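Local coordinates for protein 4'-phospho-dehydrooxetanocin synthase (Bacillus megaterium, PDB 5UL3) that catalyses the oxidative ring contraction of dAMP to an oxetane aldehyde in oxetanocin A biosynthesis, using a [4Fe-4S] cluster, S-adenosylmethionine and cobalamin, at residues T140-S145 against E285-P290; D238-Y243 against E279-K284; E242-D247 against E260-S265; G312-R317 against R328-L333. All blocks are in the same frame, centred on the assembly; numbering follows the deposited sequence.

Contact 1 of 4, residues T140-S145 against E285-P290; sequences TGTLSS and EEVPTP
Ser145 presses its CB and OG into the bend made by Pro288 and Thr289, its OG touching the Pro288 ring at CD (3.5 Å) from helix 138-149. Chi1 of 66° sets OG between its own backbone N and carbonyl carbon, close to Pro288 O. The 3.3 Å between Ser145 OG and Pro288 O makes a weak hydrogen bond that is not settled, because Gly141 O and Thr142 O in the same helix are also near enough to take the one proton. CB of Ser145 is also tight against Thr289 O, at 3.0 Å. One turn earlier, Gly141, without a side chain, lets the loop come close, its O 3.6 Å from Pro290 CA. The rest is apolar. Thr142 meets Val287 through CB to CG1 (3.9 Å), while its CG2 comes within 4.2 Å of Pro290 CB, the two side chains lying at a slant to each other. Its OG1 turns back to Leu138 O within the same helix. Thr289 points its CB away from the helix, and its OG1 bonds to Asp344 of helix 335-351. Every touching residue is buried. Thr142 and Leu143 also line the cobalamin pocket, and Val287 packs on Glu242, which binds cobalamin. The arrangement is a proline-rich linker laid on the first helix of the Rossmann-like B12-binding domain, where the chain passes on toward the radical SAM core.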
# COMPACT_ATOMS: atom_id res chain seq x y z
N THR A 140 7.49 3.92 8.45
CA THR A 140 8.19 4.60 9.52
C THR A 140 7.25 5.07 10.63
O THR A 140 7.67 5.12 11.79
CB THR A 140 8.99 5.79 8.99
OG1 THR A 140 8.11 6.74 8.36
CG2 THR A 140 10.05 5.32 8.00
N GLY A 141 6.00 5.42 10.29
CA GLY A 141 5.09 5.96 11.29
C GLY A 141 4.75 4.98 12.40
O GLY A 141 4.59 5.37 13.56
N THR A 142 4.59 3.69 12.06
CA THR A 142 4.29 2.71 13.10
C THR A 142 5.54 2.29 13.87
O THR A 142 5.42 1.92 15.04
CB THR A 142 3.62 1.46 12.51
OG1 THR A 142 4.52 0.82 11.61
CG2 THR A 142 2.35 1.85 11.75
N LEU A 143 6.71 2.31 13.25
CA LEU A 143 7.93 2.08 14.04
C LEU A 143 8.10 3.18 15.08
O LEU A 143 8.40 2.91 16.24
CB LEU A 143 9.14 2.01 13.12
CG LEU A 143 9.10 0.87 12.12
CD1 LEU A 143 10.35 0.95 11.20
CD2 LEU A 143 9.03 -0.45 12.91
N SER A 144 7.89 4.43 14.66
CA SER A 144 7.95 5.56 15.60
C SER A 144 6.95 5.39 16.73
O SER A 144 7.30 5.52 17.91
CB SER A 144 7.68 6.87 14.84
OG SER A 144 7.54 7.96 15.74
N SER A 145 5.68 5.13 16.40
CA SER A 145 4.68 5.11 17.46
C SER A 145 4.88 3.93 18.41
O SER A 145 4.62 4.06 19.62
CB SER A 145 3.27 5.11 16.88
OG SER A 145 2.99 3.90 16.16
N GLU A 285 -2.17 -5.41 19.96
CA GLU A 285 -2.18 -4.42 21.03
C GLU A 285 -0.87 -3.67 21.25
O GLU A 285 -0.84 -2.81 22.13
CB GLU A 285 -2.59 -5.09 22.35
CG GLU A 285 -1.74 -6.31 22.69
CD GLU A 285 -2.49 -7.30 23.56
OE1 GLU A 285 -1.84 -8.15 24.22
OE2 GLU A 285 -3.74 -7.21 23.58
N GLU A 286 0.20 -3.95 20.52
CA GLU A 286 1.43 -3.24 20.80
C GLU A 286 1.74 -2.13 19.80
O GLU A 286 2.64 -1.34 20.07
CB GLU A 286 2.61 -4.21 20.86
CG GLU A 286 2.43 -5.19 22.03
CD GLU A 286 3.62 -6.11 22.23
OE1 GLU A 286 4.66 -5.90 21.58
OE2 GLU A 286 3.50 -7.04 23.05
N VAL A 287 1.05 -2.07 18.67
CA VAL A 287 1.37 -1.08 17.65
C VAL A 287 0.23 -0.06 17.65
O VAL A 287 -0.90 -0.38 17.24
CB VAL A 287 1.57 -1.71 16.27
CG1 VAL A 287 1.88 -0.63 15.25
CG2 VAL A 287 2.74 -2.69 16.31
N PRO A 288 0.47 1.17 18.14
CA PRO A 288 -0.61 2.15 18.23
C PRO A 288 -0.74 2.95 16.94
O PRO A 288 -0.06 2.69 15.95
CB PRO A 288 -0.16 3.05 19.39
CG PRO A 288 1.36 3.09 19.20
CD PRO A 288 1.75 1.71 18.62
N THR A 289 -1.64 3.94 16.97
CA THR A 289 -1.78 4.94 15.90
C THR A 289 -0.44 5.32 15.29
O THR A 289 0.49 5.64 16.04
CB THR A 289 -2.45 6.20 16.48
OG1 THR A 289 -3.66 5.83 17.16
CG2 THR A 289 -2.74 7.24 15.36
N PRO A 290 -0.27 5.30 13.97
CA PRO A 290 1.00 5.76 13.39
C PRO A 290 1.30 7.19 13.83
O PRO A 290 0.39 8.00 14.04
CB PRO A 290 0.75 5.70 11.88
CG PRO A 290 -0.73 5.73 11.75
CD PRO A 290 -1.25 4.97 12.92

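Contact 2 of 4, residues D238-Y243 against E279-K284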
# COMPACT_ATOMS: atom_id res chain seq x y z
N ASP A 238 14.88 -7.82 8.38
CA ASP A 238 14.35 -8.77 7.40
C ASP A 238 12.83 -8.71 7.28
O ASP A 238 12.30 -8.93 6.18
CB ASP A 238 14.75 -10.20 7.78
CG ASP A 238 16.24 -10.46 7.57
OD1 ASP A 238 16.85 -9.78 6.72
OD2 ASP A 238 16.79 -11.36 8.25
N LYS A 239 12.12 -8.43 8.37
CA LYS A 239 10.67 -8.46 8.35
C LYS A 239 10.10 -7.24 9.07
O LYS A 239 10.35 -6.10 8.65
CB LYS A 239 10.16 -9.77 8.97
CG LYS A 239 10.54 -10.99 8.10
CD LYS A 239 10.68 -12.25 8.91
CE LYS A 239 11.20 -13.39 8.00
NZ LYS A 239 11.25 -14.68 8.72
N GLU A 240 9.30 -7.44 10.11
CA GLU A 240 8.79 -6.28 10.84
C GLU A 240 9.92 -5.57 11.59
O GLU A 240 10.88 -6.20 12.05
CB GLU A 240 7.71 -6.72 11.85
CG GLU A 240 6.39 -7.16 11.20
CD GLU A 240 5.51 -7.92 12.17
OE1 GLU A 240 6.00 -8.89 12.77
OE2 GLU A 240 4.33 -7.53 12.33
N GLY A 241 9.78 -4.26 11.75
CA GLY A 241 10.84 -3.47 12.35
C GLY A 241 10.73 -3.18 13.84
O GLY A 241 11.73 -2.80 14.46
N GLU A 242 9.55 -3.39 14.43
CA GLU A 242 9.30 -2.93 15.80
C GLU A 242 10.25 -3.58 16.80
O GLU A 242 10.95 -2.90 17.56
CB GLU A 242 7.85 -3.21 16.20
CG GLU A 242 6.80 -2.31 15.53
CD GLU A 242 6.33 -2.79 14.14
OE1 GLU A 242 6.97 -3.65 13.51
OE2 GLU A 242 5.31 -2.24 13.67
N TYR A 243 10.25 -4.91 16.85
CA TYR A 243 11.11 -5.59 17.82
C TYR A 243 12.58 -5.49 17.44
O TYR A 243 13.44 -5.51 18.33
CB TYR A 243 10.72 -7.06 17.94
CG TYR A 243 9.34 -7.30 18.51
CD1 TYR A 243 8.63 -6.28 19.12
CD2 TYR A 243 8.76 -8.56 18.43
CE1 TYR A 243 7.37 -6.51 19.63
CE2 TYR A 243 7.51 -8.79 18.94
CZ TYR A 243 6.82 -7.77 19.54
OH TYR A 243 5.57 -8.02 20.05
N GLU A 279 10.62 -12.71 15.77
CA GLU A 279 9.37 -13.04 16.45
C GLU A 279 8.28 -12.13 15.90
O GLU A 279 8.41 -10.90 15.94
CB GLU A 279 9.53 -12.87 17.96
CG GLU A 279 8.25 -12.97 18.76
CD GLU A 279 8.39 -12.39 20.16
OE1 GLU A 279 9.52 -12.07 20.59
OE2 GLU A 279 7.35 -12.22 20.84
N THR A 280 7.21 -12.72 15.37
CA THR A 280 6.15 -11.90 14.78
C THR A 280 5.56 -10.95 15.82
O THR A 280 5.31 -11.32 16.98
CB THR A 280 5.07 -12.79 14.18
OG1 THR A 280 5.66 -13.56 13.12
CG2 THR A 280 3.94 -11.93 13.61
N VAL A 281 5.36 -9.69 15.41
CA VAL A 281 4.95 -8.66 16.36
C VAL A 281 3.54 -8.91 16.86
O VAL A 281 2.65 -9.33 16.11
CB VAL A 281 5.08 -7.27 15.69
CG1 VAL A 281 4.43 -6.18 16.56
CG2 VAL A 281 6.56 -6.94 15.47
N ASN A 282 3.31 -8.65 18.15
CA ASN A 282 1.97 -8.72 18.72
C ASN A 282 1.22 -7.46 18.29
O ASN A 282 1.03 -6.51 19.05
CB ASN A 282 2.06 -8.87 20.24
CG ASN A 282 0.71 -8.94 20.89
OD1 ASN A 282 -0.30 -9.13 20.22
ND2 ASN A 282 0.69 -8.79 22.22
N PHE A 283 0.80 -7.46 17.01
CA PHE A 283 0.20 -6.28 16.39
C PHE A 283 -1.08 -5.87 17.09
O PHE A 283 -1.34 -4.67 17.27
CB PHE A 283 -0.07 -6.57 14.90
CG PHE A 283 -0.55 -5.39 14.11
CD1 PHE A 283 0.26 -4.28 13.91
CD2 PHE A 283 -1.81 -5.41 13.52
CE1 PHE A 283 -0.18 -3.19 13.14
CE2 PHE A 283 -2.26 -4.34 12.77
CZ PHE A 283 -1.43 -3.23 12.58
N LYS A 284 -1.88 -6.85 17.53
CA LYS A 284 -3.18 -6.66 18.16
C LYS A 284 -3.20 -5.50 19.13
O LYS A 284 -4.13 -4.68 19.11
CB LYS A 284 -3.61 -7.93 18.90
CG LYS A 284 -4.87 -7.73 19.71
CD LYS A 284 -5.60 -9.05 19.93
CE LYS A 284 -7.01 -8.82 20.47
NZ LYS A 284 -7.80 -10.09 20.51
O HOH W 1 2.30 -8.71 13.37
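The nearest CA atoms, of Tyr243 and Val281, are 7.0 Å apart, and the loop 279-282 runs past the start of helix 242-252 so that side chains bridge the gap. Val281 is gripped from two directions. Its CG2 stands over the centre of the Tyr243 ring, 3.9 Å from the centroid and 6° off the normal, a CH-pi contact. Glu240 CG lies beside the backbone N (chi1 -71°) and the chain runs on extended, its carboxylate lying against Val281 CB and CG2. Glu240 OE1 accepts the Val281 N-H at 2.8 Å in a nearly straight bond (170°), met on the syn side and somewhat out of the carboxylate plane. The other oxygen, OE2, takes a water at 2.6 Å that also donates to Val281 O, so both polar backbone atoms of this valine are served by one carboxylate. OE2 also forms salt bridges with Arg311 and Arg331, which probably favour the ionised form. Beyond the ring, Tyr243 OH receives the Asn282 N-H at 3.0 Å, again almost straight, and is hydrogen-bonded to Glu286 OE1 as well. Glu279 O lies 3.4 Å from Tyr243 CD2. The neighbouring Gly241 and Glu242 bind cobalamin. The contact thus fastens the loop between strand 273-275 and helix 283-286 to the turn joining strand 235-237 to helix 242-252, with helix 138-149 packing on Glu242 and Tyr243.

Contact 3 of 4, residues E242-D247 against E260-S265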
# COMPACT_ATOMS: atom_id res chain seq x y z
N GLU A 242 9.55 -3.39 14.43
CA GLU A 242 9.30 -2.93 15.80
C GLU A 242 10.25 -3.58 16.80
O GLU A 242 10.95 -2.90 17.56
CB GLU A 242 7.85 -3.21 16.20
CG GLU A 242 6.80 -2.31 15.53
CD GLU A 242 6.33 -2.79 14.14
OE1 GLU A 242 6.97 -3.65 13.51
OE2 GLU A 242 5.31 -2.24 13.67
N TYR A 243 10.25 -4.91 16.85
CA TYR A 243 11.11 -5.59 17.82
C TYR A 243 12.58 -5.49 17.44
O TYR A 243 13.44 -5.51 18.33
CB TYR A 243 10.72 -7.06 17.94
CG TYR A 243 9.34 -7.30 18.51
CD1 TYR A 243 8.63 -6.28 19.12
CD2 TYR A 243 8.76 -8.56 18.43
CE1 TYR A 243 7.37 -6.51 19.63
CE2 TYR A 243 7.51 -8.79 18.94
CZ TYR A 243 6.82 -7.77 19.54
OH TYR A 243 5.57 -8.02 20.05
N THR A 244 12.87 -5.39 16.15
CA THR A 244 14.24 -5.13 15.70
C THR A 244 14.76 -3.84 16.32
O THR A 244 15.86 -3.81 16.90
CB THR A 244 14.27 -5.06 14.17
OG1 THR A 244 14.07 -6.37 13.62
CG2 THR A 244 15.61 -4.50 13.67
N LEU A 245 13.98 -2.76 16.24
CA LEU A 245 14.45 -1.48 16.79
C LEU A 245 14.52 -1.54 18.31
O LEU A 245 15.48 -1.06 18.90
CB LEU A 245 13.56 -0.33 16.31
CG LEU A 245 13.70 0.02 14.82
CD1 LEU A 245 12.62 1.02 14.41
CD2 LEU A 245 15.07 0.60 14.56
N ARG A 246 13.52 -2.17 18.94
CA ARG A 246 13.61 -2.42 20.38
C ARG A 246 14.94 -3.07 20.76
O ARG A 246 15.58 -2.68 21.74
CB ARG A 246 12.44 -3.33 20.82
CG ARG A 246 12.51 -3.76 22.27
CD ARG A 246 11.65 -5.02 22.49
NE ARG A 246 12.20 -6.19 21.80
CZ ARG A 246 11.55 -7.33 21.62
NH1 ARG A 246 10.32 -7.48 22.08
NH2 ARG A 246 12.14 -8.33 20.99
N ASP A 247 15.35 -4.07 19.99
CA ASP A 247 16.54 -4.83 20.36
C ASP A 247 17.83 -4.10 19.99
O ASP A 247 18.83 -4.25 20.69
CB ASP A 247 16.50 -6.23 19.71
CG ASP A 247 15.55 -7.17 20.43
OD1 ASP A 247 14.94 -6.77 21.44
OD2 ASP A 247 15.40 -8.33 19.98
N GLU A 260 21.66 -11.70 19.18
CA GLU A 260 20.39 -11.80 19.89
C GLU A 260 19.35 -10.80 19.40
O GLU A 260 18.22 -10.81 19.90
CB GLU A 260 20.63 -11.59 21.40
CG GLU A 260 21.39 -12.75 22.07
CD GLU A 260 21.79 -12.43 23.50
OE1 GLU A 260 22.27 -11.31 23.75
OE2 GLU A 260 21.62 -13.30 24.37
N VAL A 261 19.69 -9.94 18.45
CA VAL A 261 18.80 -8.87 18.00
C VAL A 261 17.74 -9.46 17.08
O VAL A 261 18.07 -10.07 16.06
CB VAL A 261 19.59 -7.76 17.30
CG1 VAL A 261 18.64 -6.76 16.59
CG2 VAL A 261 20.50 -7.03 18.29
N ASN A 262 16.47 -9.25 17.42
CA ASN A 262 15.35 -9.76 16.64
C ASN A 262 15.45 -9.41 15.16
O ASN A 262 15.65 -8.26 14.78
CB ASN A 262 14.04 -9.19 17.20
CG ASN A 262 12.83 -9.66 16.41
OD1 ASN A 262 12.21 -10.67 16.76
ND2 ASN A 262 12.48 -8.94 15.34
N GLY A 263 15.27 -10.43 14.31
CA GLY A 263 14.89 -10.20 12.92
C GLY A 263 15.83 -9.38 12.07
O GLY A 263 15.38 -8.60 11.22
N ILE A 264 17.14 -9.57 12.24
CA ILE A 264 18.11 -8.88 11.39
C ILE A 264 18.99 -9.89 10.66
O ILE A 264 19.19 -11.03 11.11
CB ILE A 264 19.02 -7.90 12.16
CG1 ILE A 264 19.79 -8.66 13.24
CG2 ILE A 264 18.22 -6.73 12.73
CD1 ILE A 264 20.96 -7.86 13.82
N SER A 265 19.52 -9.46 9.52
CA SER A 265 20.61 -10.15 8.84
C SER A 265 21.83 -9.26 8.85
O SER A 265 21.72 -8.03 8.72
CB SER A 265 20.22 -10.54 7.41
OG SER A 265 19.64 -9.45 6.72
O HOH W 2 11.96 -11.15 20.01
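A type II beta turn, Val261 to Ile264, leads into strand 264-267 of the cobalamin-binding domain and is held against the first turns of helix 242-252 by side chains of Thr244 and Asp247. Thr244 OG1 donates to Asn262 O at 2.7 Å, coming from above the carbonyl plane (44° out of it). Chi1 of -71° puts this OG1 beside its backbone N and leaves CG2 to meet Ile264 CG2 at 3.6 Å. One turn on, Asp247 OD2 accepts the Asn262 N-H at 2.9 Å through its anti lone pair, so the helix grips both polar atoms of the Asn262 backbone. The same carboxylate pairs with Arg246, whose NE reaches OD1 at 2.8 Å from above the carboxylate plane; this salt bridge would help keep Asp247 charged and fix its rotation. Asp247 CB also rests on Val261 CG1. The Asn262 amide plane is turned 73° from that carboxylate, and the side chain reaches toward the helix with CG and ND2 3.7 Å from Tyr243 CB. Its OD1 lies at the edge of the Tyr243 ring, accepts the Glu279 N-H, and shares a water with Arg246 NH2. On a face of that ring Arg246 NH1 sits 3.6 Å above the plane, offset toward the rim, a cation-pi contact. Gly263 takes positive phi at the third turn position, as type II turns favour. The whole is a turn before an antiparallel strand added beyond the parallel strands of a Rossmann-like sheet, held by side chains of the helix that carries the cobalamin-binding Glu242.

Contact 4 of 4, residues G312-R317 against R328-L333. With SF4 (iron/sulfur cluster), chain B; EDO (1,2-ethanediol), chain S.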
# COMPACT_ATOMS: atom_id res chain seq x y z
N GLY A 312 -0.40 -9.29 7.24
CA GLY A 312 -0.30 -10.63 6.68
C GLY A 312 -1.51 -11.04 5.86
O GLY A 312 -2.50 -10.31 5.70
N CYS A 313 -1.41 -12.26 5.34
CA CYS A 313 -2.45 -12.87 4.52
C CYS A 313 -2.61 -14.30 5.00
O CYS A 313 -1.63 -15.05 5.00
CB CYS A 313 -2.08 -12.85 3.05
SG CYS A 313 -3.36 -13.62 1.98
N ASP A 314 -3.81 -14.68 5.42
CA ASP A 314 -4.00 -16.05 5.89
C ASP A 314 -4.02 -17.04 4.75
O ASP A 314 -3.79 -18.24 4.98
CB ASP A 314 -5.28 -16.16 6.73
CG ASP A 314 -6.48 -15.52 6.06
OD1 ASP A 314 -6.81 -15.89 4.92
OD2 ASP A 314 -7.10 -14.66 6.71
N TYR A 315 -4.26 -16.58 3.51
CA TYR A 315 -4.23 -17.47 2.35
C TYR A 315 -2.80 -17.75 1.91
O TYR A 315 -2.33 -18.89 1.97
CB TYR A 315 -5.05 -16.87 1.21
CG TYR A 315 -5.14 -17.76 -0.00
CD1 TYR A 315 -5.79 -19.00 0.07
CD2 TYR A 315 -4.62 -17.36 -1.23
CE1 TYR A 315 -5.90 -19.82 -1.06
CE2 TYR A 315 -4.72 -18.20 -2.36
CZ TYR A 315 -5.35 -19.41 -2.25
OH TYR A 315 -5.43 -20.21 -3.39
N SER A 316 -2.11 -16.71 1.43
CA SER A 316 -0.66 -16.72 1.20
C SER A 316 -0.23 -17.74 0.14
O SER A 316 0.95 -18.11 0.08
CB SER A 316 0.10 -16.97 2.51
OG SER A 316 0.26 -15.79 3.28
N ARG A 317 -1.14 -18.17 -0.74
CA ARG A 317 -0.84 -19.22 -1.70
C ARG A 317 -0.75 -18.76 -3.14
O ARG A 317 -0.46 -19.59 -4.02
CB ARG A 317 -1.89 -20.32 -1.60
CG ARG A 317 -1.75 -21.13 -0.35
CD ARG A 317 -2.90 -22.11 -0.30
NE ARG A 317 -2.79 -23.11 0.75
CZ ARG A 317 -3.07 -22.90 2.03
NH1 ARG A 317 -3.43 -21.70 2.48
NH2 ARG A 317 -2.96 -23.91 2.88
N ARG A 328 2.91 -15.31 6.64
CA ARG A 328 1.89 -16.24 6.16
C ARG A 328 0.75 -16.42 7.14
O ARG A 328 -0.03 -17.37 6.99
CB ARG A 328 2.53 -17.60 5.85
CG ARG A 328 3.73 -17.49 4.94
CD ARG A 328 4.91 -18.36 5.41
NE ARG A 328 6.03 -18.18 4.49
CZ ARG A 328 7.07 -17.40 4.73
NH1 ARG A 328 8.04 -17.30 3.83
NH2 ARG A 328 7.15 -16.72 5.87
N SER A 329 0.65 -15.57 8.16
CA SER A 329 -0.45 -15.60 9.11
C SER A 329 -1.04 -14.20 9.18
O SER A 329 -0.38 -13.22 8.85
CB SER A 329 0.02 -16.03 10.50
OG SER A 329 1.02 -15.14 10.97
N TRP A 330 -2.29 -14.12 9.63
CA TRP A 330 -3.04 -12.86 9.64
C TRP A 330 -3.17 -12.37 11.07
O TRP A 330 -3.65 -13.10 11.94
CB TRP A 330 -4.40 -13.07 8.98
CG TRP A 330 -5.23 -11.83 8.80
CD1 TRP A 330 -5.03 -10.84 7.88
CD2 TRP A 330 -6.43 -11.49 9.51
NE1 TRP A 330 -6.02 -9.89 7.99
CE2 TRP A 330 -6.88 -10.26 9.00
CE3 TRP A 330 -7.15 -12.11 10.55
CZ2 TRP A 330 -8.04 -9.64 9.46
CZ3 TRP A 330 -8.29 -11.49 11.01
CH2 TRP A 330 -8.72 -10.26 10.48
N ARG A 331 -2.73 -11.14 11.33
CA ARG A 331 -2.68 -10.55 12.67
C ARG A 331 -3.54 -9.29 12.69
O ARG A 331 -3.09 -8.22 12.23
CB ARG A 331 -1.24 -10.21 13.05
CG ARG A 331 -0.27 -11.41 13.02
CD ARG A 331 0.46 -11.55 11.68
NE ARG A 331 1.49 -10.52 11.50
CZ ARG A 331 2.13 -10.32 10.35
NH1 ARG A 331 3.08 -9.38 10.28
NH2 ARG A 331 1.84 -11.06 9.28
N PRO A 332 -4.77 -9.35 13.18
CA PRO A 332 -5.65 -8.17 13.17
C PRO A 332 -5.47 -7.27 14.38
O PRO A 332 -5.16 -7.71 15.49
CB PRO A 332 -7.05 -8.80 13.19
CG PRO A 332 -6.83 -10.07 14.01
CD PRO A 332 -5.50 -10.58 13.54
N LEU A 333 -5.67 -5.97 14.14
CA LEU A 333 -5.95 -5.05 15.22
C LEU A 333 -7.29 -5.40 15.87
O LEU A 333 -8.23 -5.82 15.20
CB LEU A 333 -6.03 -3.60 14.70
CG LEU A 333 -4.83 -2.69 14.57
CD1 LEU A 333 -5.30 -1.27 14.20
CD2 LEU A 333 -4.03 -2.69 15.85
FE1 SF4 B . -2.79 -13.82 -2.82
FE2 SF4 B . -3.56 -11.31 -2.13
FE3 SF4 B . -0.90 -12.12 -1.94
FE4 SF4 B . -2.74 -13.10 -0.17
S1 SF4 B . -2.07 -10.90 -0.39
S2 SF4 B . -1.14 -14.32 -1.28
S3 SF4 B . -4.57 -13.30 -1.55
S4 SF4 B . -2.17 -11.90 -3.85
C1 EDO S . 5.30 -16.38 8.54
O1 EDO S . 6.33 -17.26 8.08
C2 EDO S . 4.17 -17.12 9.19
O2 EDO S . 3.46 -16.24 10.06
O HOH W 3 -0.91 -19.23 5.23
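Gly312 packs its backbone against Ser329 and Trp330: its CA lies 3.4 Å from Ser329 O as a CA-H...O contact, a close approach that glycine permits. Gly312 O faces the edge of the Trp330 ring in its plane, 3.4 Å from CD1. Of the side chains, Asp314, modelled here in one of two conformers, runs beside Trp330, with Asp314 CB 3.9 Å from Trp330 CB. Ser316 brings OG to within 3.3 Å of Arg328 CA. Polar bonds stay mostly within each segment: Ser316 OG donates to Cys313 O at 2.7 Å, and Arg331 NH2 to Ser329 O in the guanidinium plane. A water bridges 312-317 and 328-333, donating to Asp314 O and Arg328 O. Farther out, Trp330 NE1 bonds to Glu364 O, and Arg331 NH1 forms a salt bridge with Glu240 OE2 of the cobalamin domain. As for the metal, Cys313 SG, swung anti to its backbone N (chi1 179°), binds an iron of the cluster at 2.3 Å; Cys318 and Cys321 supply the other cysteine ligands. The cluster loop leaves strand 305-311 and returns as the antiparallel edge strand 331-332 of the partial TIM-barrel sheet, with helix 374-386 against Trp330 and Pro332.

Contacts 1 and 3 are buried, whereas contacts 2 and 4 are partly exposed. Helix 242-252 serves both contact 2 and contact 3, which share Glu242 and Tyr243, and helix 283-286 enters contacts 1 and 2. These three form one continuous group around the cobalamin-binding domain, linked by Glu286 to Tyr243 and by the Glu279 N-H to Asn262. Their chemistry shifts along the way: proline and methyl packing with weak polar contacts in contact 1, nearly straight bonds to backbone N-H groups in contact 2, and side-chain bonds to both N-H and C=O of one residue in contact 3. Contact 4 belongs to the radical SAM domain and packs backbone around a glycine, with a bridging water, beside the cysteine that binds the cluster; Glu240 and Arg331 tie it to contact 2.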